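Local atomic coordinates of carbohydrate binding module (Ruminococcus flavefaciens, PDB entry 4V1K), a protein that probably binds plant cell-wall polysaccharides as a non-catalytic module of the cellulosomal glycoside hydrolase family 9 enzyme Cel9A. Residues Y6-N11 with I26-K31; T42-N47 with G59-S64; T63-S68 with Y72-D77; I110-W115 with F122-V127. All coordinates share one frame; numbering follows the deposited sequence. Where two conformers were deposited one is given.

Interaction 1: residues Y6-N11 with I26-K31; sequences YTIKPN and IGFSYK
Ile8 and Pro10 line the CD1-CE1 side of Phe28, joining the two sheets of a beta-sandwich near an outer strand. The pairing is a small worked example of a general rule: facing sheets share no backbone ladder and are held by interlocking apolar side chains. No hydrogen bond links 6-11 to 26-31, and the nearest CA atoms, those of Pro10 and Phe28, stand 9.0 Å apart. The Phe28 ring bridges about half of that gap. Ile8 supplies a single methyl group, CD1, which rests 3.8 Å from Phe28 CD1 and also grazes Phe28 CB. It gets there because CG1 sits between the backbone N and the carbonyl carbon (chi1 60°), with the chain then extended to CD1 (chi2 172°). Strand 6-8 ends here, and the chain beyond it brings in Pro10, whose side chain crosses that of Phe28 at about a right angle. Ile124 also packs on the phenyl group and Ile110 on the Phe28 side chain nearer its base, while Ile8 itself leans on Val127 and Phe33. With an alanine in place of Phe28, Ile8 CD1 and the proline ring would probably lose their shared partner and a gap would open between the sheets. Two atoms of the proline ring meet the same aromatic carbon: Pro10 CG lies 3.7 Å from Phe28 CE1, and Pro10 CB lies 3.9 Å from that carbon.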
loop_
_atom_site.group_PDB
_atom_site.type_symbol
_atom_site.label_atom_id
_atom_site.label_comp_id
_atom_site.label_asym_id
_atom_site.label_seq_id
_atom_site.Cartn_x
_atom_site.Cartn_y
_atom_site.Cartn_z
ATOM N N TYR A 6 -4.602 -4.699 11.471
ATOM C CA TYR A 6 -3.972 -5.940 11.058
ATOM C C TYR A 6 -2.631 -5.587 10.408
ATOM O O TYR A 6 -2.529 -4.619 9.644
ATOM C CB TYR A 6 -4.825 -6.670 10.018
ATOM C CG TYR A 6 -6.186 -7.089 10.450
ATOM C CD1 TYR A 6 -6.354 -8.273 11.109
ATOM C CD2 TYR A 6 -7.308 -6.354 10.128
ATOM C CE1 TYR A 6 -7.608 -8.716 11.506
ATOM C CE2 TYR A 6 -8.563 -6.776 10.508
ATOM C CZ TYR A 6 -8.705 -7.966 11.208
ATOM O OH TYR A 6 -9.934 -8.419 11.570
ATOM N N THR A 7 -1.633 -6.447 10.616
ATOM C CA THR A 7 -0.327 -6.244 10.037
ATOM C C THR A 7 0.175 -7.504 9.320
ATOM O O THR A 7 -0.056 -8.629 9.811
ATOM C CB THR A 7 0.690 -5.901 11.165
ATOM O OG1 THR A 7 0.286 -4.687 11.819
ATOM C CG2 THR A 7 2.117 -5.720 10.604
ATOM N N ILE A 8 0.837 -7.309 8.172
ATOM C CA ILE A 8 1.654 -8.360 7.562
ATOM C C ILE A 8 3.128 -7.939 7.530
ATOM O O ILE A 8 3.424 -6.737 7.449
ATOM C CB ILE A 8 1.180 -8.783 6.132
ATOM C CG1 ILE A 8 1.217 -7.597 5.159
ATOM C CG2 ILE A 8 -0.208 -9.433 6.202
ATOM C CD1 ILE A 8 0.965 -7.971 3.715
ATOM N N LYS A 9 4.021 -8.937 7.562
ATOM C CA LYS A 9 5.475 -8.699 7.508
ATOM C C LYS A 9 6.077 -9.417 6.297
ATOM O O LYS A 9 6.579 -10.558 6.408
ATOM C CB LYS A 9 6.148 -9.148 8.809
ATOM C CG LYS A 9 5.971 -8.182 9.972
ATOM C CD LYS A 9 6.729 -8.701 11.188
ATOM C CE LYS A 9 7.138 -7.617 12.174
ATOM N NZ LYS A 9 6.100 -7.309 13.201
ATOM N N PRO A 10 6.035 -8.745 5.114
ATOM C CA PRO A 10 6.443 -9.496 3.903
ATOM C C PRO A 10 7.956 -9.601 3.695
ATOM O O PRO A 10 8.389 -10.454 2.922
ATOM C CB PRO A 10 5.824 -8.718 2.758
ATOM C CG PRO A 10 5.244 -7.494 3.307
ATOM C CD PRO A 10 5.402 -7.455 4.797
ATOM N N ASN A 11 8.738 -8.748 4.353
ATOM C CA ASN A 11 10.214 -8.724 4.174
ATOM C C ASN A 11 10.564 -8.761 2.689
ATOM O O ASN A 11 11.355 -9.615 2.217
ATOM C CB ASN A 11 10.891 -9.897 4.911
ATOM C CG ASN A 11 12.416 -9.752 4.996
ATOM O OD1 ASN A 11 12.953 -8.642 5.111
ATOM N ND2 ASN A 11 13.123 -10.886 4.960
ATOM N N ILE A 26 3.144 -2.864 -6.403
ATOM C CA ILE A 26 3.392 -4.115 -5.673
ATOM C C ILE A 26 2.152 -4.485 -4.877
ATOM O O ILE A 26 1.624 -3.696 -4.077
ATOM C CB ILE A 26 4.601 -4.015 -4.755
ATOM C CG1 ILE A 26 5.838 -3.670 -5.596
ATOM C CG2 ILE A 26 4.785 -5.339 -4.030
ATOM C CD1 ILE A 26 6.916 -2.922 -4.854
ATOM N N GLY A 27 1.635 -5.694 -5.166
ATOM C CA GLY A 27 0.375 -6.156 -4.626
ATOM C C GLY A 27 0.475 -7.051 -3.394
ATOM O O GLY A 27 1.395 -7.870 -3.300
ATOM N N PHE A 28 -0.508 -6.892 -2.490
ATOM C CA PHE A 28 -0.698 -7.755 -1.323
ATOM C C PHE A 28 -2.156 -8.160 -1.219
ATOM O O PHE A 28 -3.056 -7.315 -1.251
ATOM C CB PHE A 28 -0.237 -7.069 -0.044
ATOM C CG PHE A 28 1.169 -6.582 -0.108
ATOM C CD1 PHE A 28 2.224 -7.454 0.190
ATOM C CD2 PHE A 28 1.453 -5.275 -0.491
ATOM C CE1 PHE A 28 3.530 -7.024 0.114
ATOM C CE2 PHE A 28 2.768 -4.858 -0.573
ATOM C CZ PHE A 28 3.791 -5.732 -0.273
ATOM N N SER A 29 -2.399 -9.467 -1.163
ATOM C CA SER A 29 -3.752 -9.986 -1.070
ATOM C C SER A 29 -4.355 -9.673 0.310
ATOM O O SER A 29 -3.722 -9.917 1.347
ATOM C CB SER A 29 -3.784 -11.521 -1.317
ATOM O OG SER A 29 -3.241 -11.897 -2.588
ATOM N N TYR A 30 -5.588 -9.157 0.336
ATOM C CA TYR A 30 -6.238 -8.880 1.619
ATOM C C TYR A 30 -6.371 -10.147 2.496
ATOM O O TYR A 30 -6.308 -10.044 3.726
ATOM C CB TYR A 30 -7.593 -8.232 1.426
ATOM C CG TYR A 30 -7.513 -6.759 1.040
ATOM C CD1 TYR A 30 -6.974 -5.785 1.932
ATOM C CD2 TYR A 30 -8.027 -6.318 -0.178
ATOM C CE1 TYR A 30 -6.924 -4.431 1.589
ATOM C CE2 TYR A 30 -7.998 -4.969 -0.513
ATOM C CZ TYR A 30 -7.454 -4.027 0.358
ATOM O OH TYR A 30 -7.441 -2.668 0.028
ATOM N N LYS A 31 -6.527 -11.313 1.876
ATOM C CA LYS A 31 -6.651 -12.532 2.646
ATOM C C LYS A 31 -5.413 -12.806 3.539
ATOM O O LYS A 31 -5.529 -13.481 4.588
ATOM C CB LYS A 31 -6.968 -13.730 1.740
ATOM C CG LYS A 31 -5.863 -14.132 0.802
ATOM C CD LYS A 31 -6.177 -15.450 0.111
ATOM C CE LYS A 31 -5.386 -15.600 -1.192
ATOM N NZ LYS A 31 -5.868 -16.776 -1.984
#

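Interaction 2: residues T42-N47 with G59-S64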
loop_
_atom_site.group_PDB
_atom_site.type_symbol
_atom_site.label_atom_id
_atom_site.label_comp_id
_atom_site.label_asym_id
_atom_site.label_seq_id
_atom_site.Cartn_x
_atom_site.Cartn_y
_atom_site.Cartn_z
ATOM N N THR A 42 -9.517 2.572 7.195
ATOM C CA THR A 42 -9.372 4.023 7.237
ATOM C C THR A 42 -7.989 4.507 6.820
ATOM O O THR A 42 -7.835 5.648 6.350
ATOM C CB THR A 42 -9.670 4.565 8.650
ATOM O OG1 THR A 42 -8.928 3.830 9.632
ATOM C CG2 THR A 42 -11.148 4.442 8.950
ATOM N N GLU A 43 -6.984 3.668 7.010
ATOM C CA GLU A 43 -5.613 4.061 6.673
ATOM C C GLU A 43 -4.812 2.817 6.293
ATOM O O GLU A 43 -5.016 1.729 6.884
ATOM C CB GLU A 43 -5.014 4.799 7.892
ATOM C CG GLU A 43 -3.719 5.533 7.723
ATOM C CD GLU A 43 -3.391 6.358 8.990
ATOM O OE1 GLU A 43 -4.218 7.168 9.467
ATOM O OE2 GLU A 43 -2.309 6.191 9.536
ATOM N N VAL A 44 -3.867 2.997 5.374
ATOM C CA VAL A 44 -2.853 1.988 5.049
ATOM C C VAL A 44 -1.467 2.583 5.291
ATOM O O VAL A 44 -1.202 3.697 4.859
ATOM C CB VAL A 44 -2.957 1.535 3.587
ATOM C CG1 VAL A 44 -1.965 0.424 3.283
ATOM C CG2 VAL A 44 -4.350 1.050 3.276
ATOM N N GLN A 45 -0.614 1.856 6.001
ATOM C CA GLN A 45 0.760 2.267 6.244
ATOM C C GLN A 45 1.733 1.214 5.717
ATOM O O GLN A 45 1.539 0.012 5.941
ATOM C CB GLN A 45 1.023 2.483 7.736
ATOM C CG GLN A 45 0.214 3.625 8.308
ATOM C CD GLN A 45 0.599 3.984 9.729
ATOM O OE1 GLN A 45 0.982 3.118 10.507
ATOM N NE2 GLN A 45 0.490 5.280 10.079
ATOM N N VAL A 46 2.747 1.683 4.989
ATOM C CA VAL A 46 3.804 0.825 4.459
ATOM C C VAL A 46 5.115 1.271 5.138
ATOM O O VAL A 46 5.576 2.409 4.962
ATOM C CB VAL A 46 3.888 0.898 2.940
ATOM C CG1 VAL A 46 5.025 0.009 2.437
ATOM C CG2 VAL A 46 2.535 0.474 2.320
ATOM N N ASN A 47 5.708 0.355 5.900
ATOM C CA ASN A 47 6.958 0.604 6.635
ATOM C C ASN A 47 8.119 0.062 5.832
ATOM O O ASN A 47 8.161 -1.144 5.520
ATOM C CB ASN A 47 6.883 -0.010 8.030
ATOM C CG ASN A 47 5.787 0.618 8.851
ATOM O OD1 ASN A 47 5.843 1.804 9.158
ATOM N ND2 ASN A 47 4.771 -0.152 9.170
ATOM N N GLY A 59 4.401 8.258 -5.178
ATOM C CA GLY A 59 3.591 7.119 -5.631
ATOM C C GLY A 59 2.130 7.268 -5.272
ATOM O O GLY A 59 1.684 8.332 -4.920
ATOM N N GLN A 60 1.383 6.182 -5.425
ATOM C CA GLN A 60 -0.060 6.155 -5.223
ATOM C C GLN A 60 -0.439 4.754 -4.820
ATOM O O GLN A 60 0.241 3.789 -5.202
ATOM C CB GLN A 60 -0.817 6.434 -6.539
ATOM C CG GLN A 60 -1.046 7.843 -6.873
ATOM C CD GLN A 60 -1.700 8.045 -8.196
ATOM O OE1 GLN A 60 -1.024 8.042 -9.198
ATOM N NE2 GLN A 60 -3.007 8.295 -8.206
ATOM N N PHE A 61 -1.550 4.652 -4.092
ATOM C CA PHE A 61 -2.148 3.355 -3.749
ATOM C C PHE A 61 -3.360 3.067 -4.632
ATOM O O PHE A 61 -4.097 3.972 -5.036
ATOM C CB PHE A 61 -2.588 3.286 -2.279
ATOM C CG PHE A 61 -1.444 3.269 -1.290
ATOM C CD1 PHE A 61 -0.651 4.390 -1.083
ATOM C CD2 PHE A 61 -1.168 2.139 -0.563
ATOM C CE1 PHE A 61 0.384 4.372 -0.165
ATOM C CE2 PHE A 61 -0.148 2.114 0.369
ATOM C CZ PHE A 61 0.647 3.241 0.575
ATOM N N GLY A 62 -3.560 1.772 -4.911
ATOM C CA GLY A 62 -4.782 1.301 -5.536
ATOM C C GLY A 62 -5.366 0.109 -4.791
ATOM O O GLY A 62 -4.664 -0.567 -4.036
ATOM N N THR A 63 -6.638 -0.165 -5.035
ATOM C CA THR A 63 -7.311 -1.292 -4.398
ATOM C C THR A 63 -8.387 -1.905 -5.287
ATOM O O THR A 63 -9.095 -1.216 -6.039
ATOM C CB THR A 63 -7.930 -0.877 -3.033
ATOM O OG1 THR A 63 -8.578 -1.991 -2.392
ATOM C CG2 THR A 63 -8.940 0.262 -3.217
ATOM N N SER A 64 -8.539 -3.227 -5.146
ATOM C CA SER A 64 -9.739 -3.891 -5.623
ATOM C C SER A 64 -10.986 -3.281 -4.939
ATOM O O SER A 64 -10.945 -2.973 -3.755
ATOM C CB SER A 64 -9.702 -5.397 -5.308
ATOM O OG SER A 64 -8.589 -6.019 -5.939
#
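Val44 turns CG1 anti to its backbone N (chi1 -176°), and Phe61 places CG anti to its carbonyl carbon (chi1 -69°), and these two settings send a methyl group and a phenyl ring toward each other from strands of different sheets. Val46, two residues further along the same strand, adds a second methyl group through its other branch, CG2. Both valines converge on one corner of the aromatic ring. Val44 CG1 comes to 3.8 Å from Phe61 CE2 on an oblique approach. Val46 CG2 arrives at the ring edge, close to its plane, and lies 3.7 Å from Phe61 CE2 and 3.8 Å from Phe61 CZ. The phenyl rim thus fits between two branched residues that alternate along their strand with the outward-turned Gln45. All three side chains are buried, and no polar group takes part in the contact. The Phe61 ring is further enclosed by Trp92, whose plane is nearly parallel to it at about 15°, and by Ile79. Just before Val44 on the same strand, Thr42 and Glu43 form a classic beta bulge opposite Lys130. The nearest backbones, at Val44 and Phe61, keep their CA atoms 8.9 Å apart, a separation too wide for strand pairing but well filled by one aromatic ring and two methyl groups, as in the central core of a beta-sandwich.

Interaction 3: residues T63-S68 with Y72-D77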
loop_
_atom_site.group_PDB
_atom_site.type_symbol
_atom_site.label_atom_id
_atom_site.label_comp_id
_atom_site.label_asym_id
_atom_site.label_seq_id
_atom_site.Cartn_x
_atom_site.Cartn_y
_atom_site.Cartn_z
ATOM N N THR A 63 -6.638 -0.165 -5.035
ATOM C CA THR A 63 -7.311 -1.292 -4.398
ATOM C C THR A 63 -8.387 -1.905 -5.287
ATOM O O THR A 63 -9.095 -1.216 -6.039
ATOM C CB THR A 63 -7.930 -0.877 -3.033
ATOM O OG1 THR A 63 -8.578 -1.991 -2.392
ATOM C CG2 THR A 63 -8.940 0.262 -3.217
ATOM N N SER A 64 -8.539 -3.227 -5.146
ATOM C CA SER A 64 -9.739 -3.891 -5.623
ATOM C C SER A 64 -10.986 -3.281 -4.939
ATOM O O SER A 64 -10.945 -2.973 -3.755
ATOM C CB SER A 64 -9.702 -5.397 -5.308
ATOM O OG SER A 64 -8.589 -6.019 -5.939
ATOM N N THR A 65 -12.086 -3.151 -5.696
ATOM C CA THR A 65 -13.361 -2.713 -5.168
ATOM C C THR A 65 -14.486 -3.603 -5.675
ATOM O O THR A 65 -14.308 -4.369 -6.645
ATOM C CB THR A 65 -13.714 -1.244 -5.531
ATOM O OG1 THR A 65 -14.114 -1.216 -6.900
ATOM C CG2 THR A 65 -12.581 -0.300 -5.256
ATOM N N THR A 66 -15.670 -3.408 -5.099
ATOM C CA THR A 66 -16.881 -4.120 -5.531
ATOM C C THR A 66 -17.650 -3.333 -6.614
ATOM O O THR A 66 -18.737 -3.774 -7.014
ATOM C CB THR A 66 -17.794 -4.350 -4.317
ATOM O OG1 THR A 66 -18.112 -3.101 -3.727
ATOM C CG2 THR A 66 -17.088 -5.207 -3.271
ATOM N N ASP A 67 -17.103 -2.198 -7.087
ATOM C CA ASP A 67 -17.904 -1.419 -8.074
ATOM C C ASP A 67 -17.530 -1.640 -9.492
ATOM O O ASP A 67 -16.552 -1.142 -10.088
ATOM C CB ASP A 67 -17.958 0.048 -7.868
ATOM C CG ASP A 67 -19.071 0.712 -8.713
ATOM O OD1 ASP A 67 -19.945 0.071 -9.478
ATOM O OD2 ASP A 67 -19.034 1.944 -8.565
ATOM N N SER A 68 -18.384 -2.464 -10.074
ATOM C CA SER A 68 -18.206 -2.806 -11.482
ATOM C C SER A 68 -18.218 -1.614 -12.463
ATOM O O SER A 68 -17.540 -1.659 -13.501
ATOM C CB SER A 68 -19.253 -3.814 -11.907
ATOM O OG SER A 68 -20.564 -3.250 -11.800
ATOM N N TYR A 72 -13.948 -2.283 -10.977
ATOM C CA TYR A 72 -13.534 -3.042 -9.789
ATOM C C TYR A 72 -12.189 -2.547 -9.230
ATOM O O TYR A 72 -11.437 -3.311 -8.615
ATOM C CB TYR A 72 -13.480 -4.576 -10.032
ATOM C CG TYR A 72 -14.777 -5.197 -10.491
ATOM C CD1 TYR A 72 -15.807 -5.433 -9.571
ATOM C CD2 TYR A 72 -14.976 -5.566 -11.791
ATOM C CE1 TYR A 72 -16.989 -6.023 -9.955
ATOM C CE2 TYR A 72 -16.157 -6.177 -12.196
ATOM C CZ TYR A 72 -17.157 -6.425 -11.274
ATOM O OH TYR A 72 -18.365 -7.039 -11.658
ATOM N N TRP A 73 -11.921 -1.263 -9.407
ATOM C CA TRP A 73 -10.612 -0.681 -9.092
ATOM C C TRP A 73 -10.762 0.775 -8.710
ATOM O O TRP A 73 -11.556 1.507 -9.336
ATOM C CB TRP A 73 -9.725 -0.764 -10.334
ATOM C CG TRP A 73 -8.375 -0.095 -10.337
ATOM C CD1 TRP A 73 -8.011 0.957 -11.114
ATOM C CD2 TRP A 73 -7.207 -0.478 -9.615
ATOM N NE1 TRP A 73 -6.702 1.265 -10.928
ATOM C CE2 TRP A 73 -6.165 0.385 -10.015
ATOM C CE3 TRP A 73 -6.937 -1.469 -8.668
ATOM C CZ2 TRP A 73 -4.860 0.269 -9.505
ATOM C CZ3 TRP A 73 -5.659 -1.595 -8.165
ATOM C CH2 TRP A 73 -4.635 -0.711 -8.565
ATOM N N ALA A 74 -10.001 1.200 -7.695
ATOM C CA ALA A 74 -9.936 2.623 -7.313
ATOM C C ALA A 74 -8.520 2.961 -6.873
ATOM O O ALA A 74 -7.817 2.098 -6.332
ATOM C CB ALA A 74 -10.925 2.940 -6.184
HETATM N N MSE A 75 -8.120 4.214 -7.080
HETATM C CA MSE A 75 -6.822 4.730 -6.639
HETATM C C MSE A 75 -6.987 5.988 -5.797
HETATM O O MSE A 75 -7.905 6.817 -6.026
HETATM C CB MSE A 75 -5.894 5.060 -7.829
HETATM C CG MSE A 75 -5.530 3.756 -8.528
HETATM SE SE MSE A 75 -4.310 4.115 -10.045
HETATM C CE MSE A 75 -2.927 5.022 -9.330
ATOM N N GLY A 76 -6.075 6.125 -4.828
ATOM C CA GLY A 76 -5.960 7.340 -4.070
ATOM C C GLY A 76 -5.143 8.422 -4.779
ATOM O O GLY A 76 -4.588 8.205 -5.897
ATOM N N ASP A 77 -5.042 9.577 -4.120
ATOM C CA ASP A 77 -4.266 10.711 -4.660
ATOM C C ASP A 77 -2.755 10.403 -4.645
ATOM O O ASP A 77 -2.285 9.541 -3.872
ATOM C CB ASP A 77 -4.507 11.957 -3.809
ATOM C CG ASP A 77 -5.891 12.551 -3.966
ATOM O OD1 ASP A 77 -6.594 12.282 -4.973
ATOM O OD2 ASP A 77 -6.265 13.332 -3.051
HETATM O O HOH W 1 -10.581 -6.169 -8.296
HETATM O O HOH W 2 -14.088 1.347 -7.971
#
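Strands 63-64 and 73-75 run antiparallel, with Thr63 and Ala74 a hydrogen-bonded pair (Thr63 N to Ala74 O 2.9 Å, with the return bond from Ala74 N to Thr63 O) and Ser64 and Trp73 a non-hydrogen-bonded one. Beyond the strands the ladder distorts: Thr65 N still donates to Tyr72 O, but from well above the carbonyl plane, and Tyr72 N donates to Asp67 O. Thr65 makes contacts through both branches. Its OG1, lodged between the backbone N and the carbonyl carbon (chi1 75°), accepts from Asp67 N at 3.2 Å in an ST turn and bonds a water at 2.8 Å from OG1 that in turn donates to Trp73 O. The methyl branch, Thr65 CG2, packs 3.8 Å from Ala74 CB. A valine in place of Thr65 would probably leave Asp67 N and the bridging water without their shared oxygen, so that the turn would be less firmly fixed. Tyr72 lays its ring along the loop: Ser68 CA sits over the centre of one face in a CH-pi contact, 3.8 Å from the ring centroid, while Thr65 O lies at the edge, in plane. Trp73 folds back toward Thr63, its CE3 3.4 Å from Thr63 O. Glycol molecules, probably from the crystallisation liquor, lie beside Ser64 and Tyr72. The whole is a beta hairpin whose loop contains an ST turn and a CH-pi contact.

Interaction 4: residues I110-W115 with F122-V127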
loop_
_atom_site.group_PDB
_atom_site.type_symbol
_atom_site.label_atom_id
_atom_site.label_comp_id
_atom_site.label_asym_id
_atom_site.label_seq_id
_atom_site.Cartn_x
_atom_site.Cartn_y
_atom_site.Cartn_z
ATOM N N ILE A 110 -4.596 -4.910 -2.096
ATOM C CA ILE A 110 -4.088 -3.568 -1.954
ATOM C C ILE A 110 -2.779 -3.485 -2.732
ATOM O O ILE A 110 -1.934 -4.401 -2.662
ATOM C CB ILE A 110 -3.925 -3.172 -0.442
ATOM C CG1 ILE A 110 -3.454 -1.726 -0.278
ATOM C CG2 ILE A 110 -2.950 -4.099 0.299
ATOM C CD1 ILE A 110 -4.480 -0.696 -0.635
ATOM N N LYS A 111 -2.614 -2.403 -3.491
ATOM C CA LYS A 111 -1.437 -2.202 -4.369
ATOM C C LYS A 111 -0.684 -0.912 -3.989
ATOM O O LYS A 111 -1.286 0.159 -3.855
ATOM C CB LYS A 111 -1.866 -2.192 -5.843
ATOM C CG LYS A 111 -2.530 -3.494 -6.283
ATOM C CD LYS A 111 -1.970 -4.038 -7.569
ATOM C CE LYS A 111 -2.740 -5.250 -8.019
ATOM N NZ LYS A 111 -1.804 -6.263 -8.569
ATOM N N PHE A 112 0.623 -1.058 -3.788
ATOM C CA PHE A 112 1.546 0.021 -3.389
ATOM C C PHE A 112 2.346 0.416 -4.620
ATOM O O PHE A 112 3.213 -0.338 -5.097
ATOM C CB PHE A 112 2.451 -0.501 -2.264
ATOM C CG PHE A 112 3.589 0.410 -1.878
ATOM C CD1 PHE A 112 3.349 1.691 -1.412
ATOM C CD2 PHE A 112 4.899 -0.058 -1.903
ATOM C CE1 PHE A 112 4.406 2.502 -1.002
ATOM C CE2 PHE A 112 5.950 0.749 -1.516
ATOM C CZ PHE A 112 5.693 2.019 -1.066
ATOM N N GLY A 113 2.005 1.567 -5.174
ATOM C CA GLY A 113 2.639 2.070 -6.386
ATOM C C GLY A 113 3.866 2.915 -6.045
ATOM O O GLY A 113 3.800 3.825 -5.197
ATOM N N VAL A 114 4.980 2.621 -6.707
ATOM C CA VAL A 114 6.216 3.380 -6.542
ATOM C C VAL A 114 6.567 4.049 -7.870
ATOM O O VAL A 114 7.091 3.407 -8.793
ATOM C CB VAL A 114 7.404 2.483 -6.064
ATOM C CG1 VAL A 114 8.624 3.349 -5.746
ATOM C CG2 VAL A 114 7.021 1.688 -4.828
ATOM N N TRP A 115 6.245 5.332 -7.993
ATOM C CA TRP A 115 6.575 6.059 -9.233
ATOM C C TRP A 115 8.034 6.539 -9.252
ATOM O O TRP A 115 8.645 6.644 -10.330
ATOM C CB TRP A 115 5.628 7.246 -9.421
ATOM C CG TRP A 115 4.126 6.998 -9.409
ATOM C CD1 TRP A 115 3.164 7.974 -9.224
ATOM C CD2 TRP A 115 3.399 5.766 -9.601
ATOM N NE1 TRP A 115 1.914 7.434 -9.274
ATOM C CE2 TRP A 115 2.016 6.088 -9.499
ATOM C CE3 TRP A 115 3.765 4.418 -9.807
ATOM C CZ2 TRP A 115 0.995 5.117 -9.652
ATOM C CZ3 TRP A 115 2.748 3.465 -9.957
ATOM C CH2 TRP A 115 1.380 3.825 -9.851
ATOM N N PHE A 122 15.257 -0.973 -1.459
ATOM C CA PHE A 122 14.639 -0.895 -0.124
ATOM C C PHE A 122 13.856 -2.160 0.168
ATOM O O PHE A 122 13.569 -2.950 -0.733
ATOM C CB PHE A 122 13.746 0.356 -0.010
ATOM C CG PHE A 122 12.510 0.314 -0.886
ATOM C CD1 PHE A 122 12.583 0.701 -2.215
ATOM C CD2 PHE A 122 11.285 -0.073 -0.392
ATOM C CE1 PHE A 122 11.480 0.675 -3.030
ATOM C CE2 PHE A 122 10.157 -0.102 -1.213
ATOM C CZ PHE A 122 10.254 0.277 -2.534
ATOM N N THR A 123 13.524 -2.345 1.437
ATOM C CA THR A 123 12.692 -3.474 1.881
ATOM C C THR A 123 11.370 -2.992 2.457
ATOM O O THR A 123 11.326 -2.012 3.238
ATOM C CB THR A 123 13.441 -4.325 2.940
ATOM O OG1 THR A 123 14.679 -4.805 2.391
ATOM C CG2 THR A 123 12.609 -5.545 3.358
ATOM N N ILE A 124 10.291 -3.648 2.029
ATOM C CA ILE A 124 8.965 -3.478 2.655
ATOM C C ILE A 124 8.942 -4.396 3.872
ATOM O O ILE A 124 8.777 -5.653 3.761
ATOM C CB ILE A 124 7.804 -3.798 1.665
ATOM C CG1 ILE A 124 7.868 -2.839 0.469
ATOM C CG2 ILE A 124 6.432 -3.710 2.353
ATOM C CD1 ILE A 124 6.895 -3.201 -0.649
ATOM N N ASP A 125 9.113 -3.779 5.037
ATOM C CA ASP A 125 9.157 -4.538 6.282
ATOM C C ASP A 125 7.780 -4.942 6.797
ATOM O O ASP A 125 7.611 -6.068 7.311
ATOM C CB ASP A 125 9.894 -3.749 7.352
ATOM C CG ASP A 125 11.366 -3.498 6.998
ATOM O OD1 ASP A 125 12.073 -4.426 6.560
ATOM O OD2 ASP A 125 11.815 -2.359 7.198
ATOM N N SER A 126 6.814 -4.030 6.695
ATOM C CA SER A 126 5.450 -4.339 7.070
ATOM C C SER A 126 4.425 -3.489 6.314
ATOM O O SER A 126 4.762 -2.415 5.816
ATOM C CB SER A 126 5.262 -4.200 8.583
ATOM O OG SER A 126 5.494 -2.890 9.046
ATOM N N VAL A 127 3.198 -4.013 6.231
ATOM C CA VAL A 127 2.044 -3.287 5.723
ATOM C C VAL A 127 0.971 -3.396 6.816
ATOM O O VAL A 127 0.711 -4.490 7.329
ATOM C CB VAL A 127 1.535 -3.821 4.369
ATOM C CG1 VAL A 127 0.360 -2.967 3.890
ATOM C CG2 VAL A 127 2.661 -3.868 3.335
#
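Phe112 presents its edge to Phe122, whose CE2 lies near the Phe112 ring plane and 4.3 Å from Phe112 CE2, while Ile124 CD1 approaches the same ring obliquely. The Phe122 ring, for its part, receives both Phe112 CE2 and Val114 CG2 obliquely. These four buried side chains fill the space between the two sheets of a beta-sandwich and illustrate how aromatic and branched residues mesh where strands lie over one another without pairing. The axes of strands 110-114 and 122-127 come no closer than 11.2 Å, and their directions differ by 140°. Phe112 and Val114 are two residues apart on one strand, as are Phe122 and Ile124 on the other, so both members of each pair face the other sheet, as do Ile110 and Val127. With chi1 at 171°, Phe112 points its ring away from its own backbone N and alongside Ile124, the two side chains passing in opposite directions. Tyr57, on a neighbouring strand, has its ring nearly parallel to that of Phe112. Val14 also touches Phe122, and Tyr16 touches Val114. On the far strand Asp125 and Ser126 form a classic beta bulge opposite Asn47, just after the inward-facing Ile124. The methyl end of that isoleucine makes the tightest approach of the set, Ile124 CD1 standing 3.9 Å from Phe112 CD2, while Val114 CG2 meets Phe122 CZ at 4.2 Å.

Interactions 1, 2 and 4 are three crossings of one sandwich core, and interaction 3 extends one of its sheets. Interactions 2 and 4, with centres about 8 Å apart, touch where Phe61 CZ lies 3.7 Å from Phe112 CD1. Interactions 1 and 4, about 9 Å apart between centres, are joined by strand pairing, with Ile26 O 2.8 Å from Phe112 N. Interaction 3 shares Thr63 and Ser64 with interaction 2. Thr63 OG1 also lies 2.8 Å from Tyr30 OH, a probable hydrogen bond to segment 26-31 of interaction 1. A bound calcium ion is about 14 Å from the Phe28 side chain, remote from that contact.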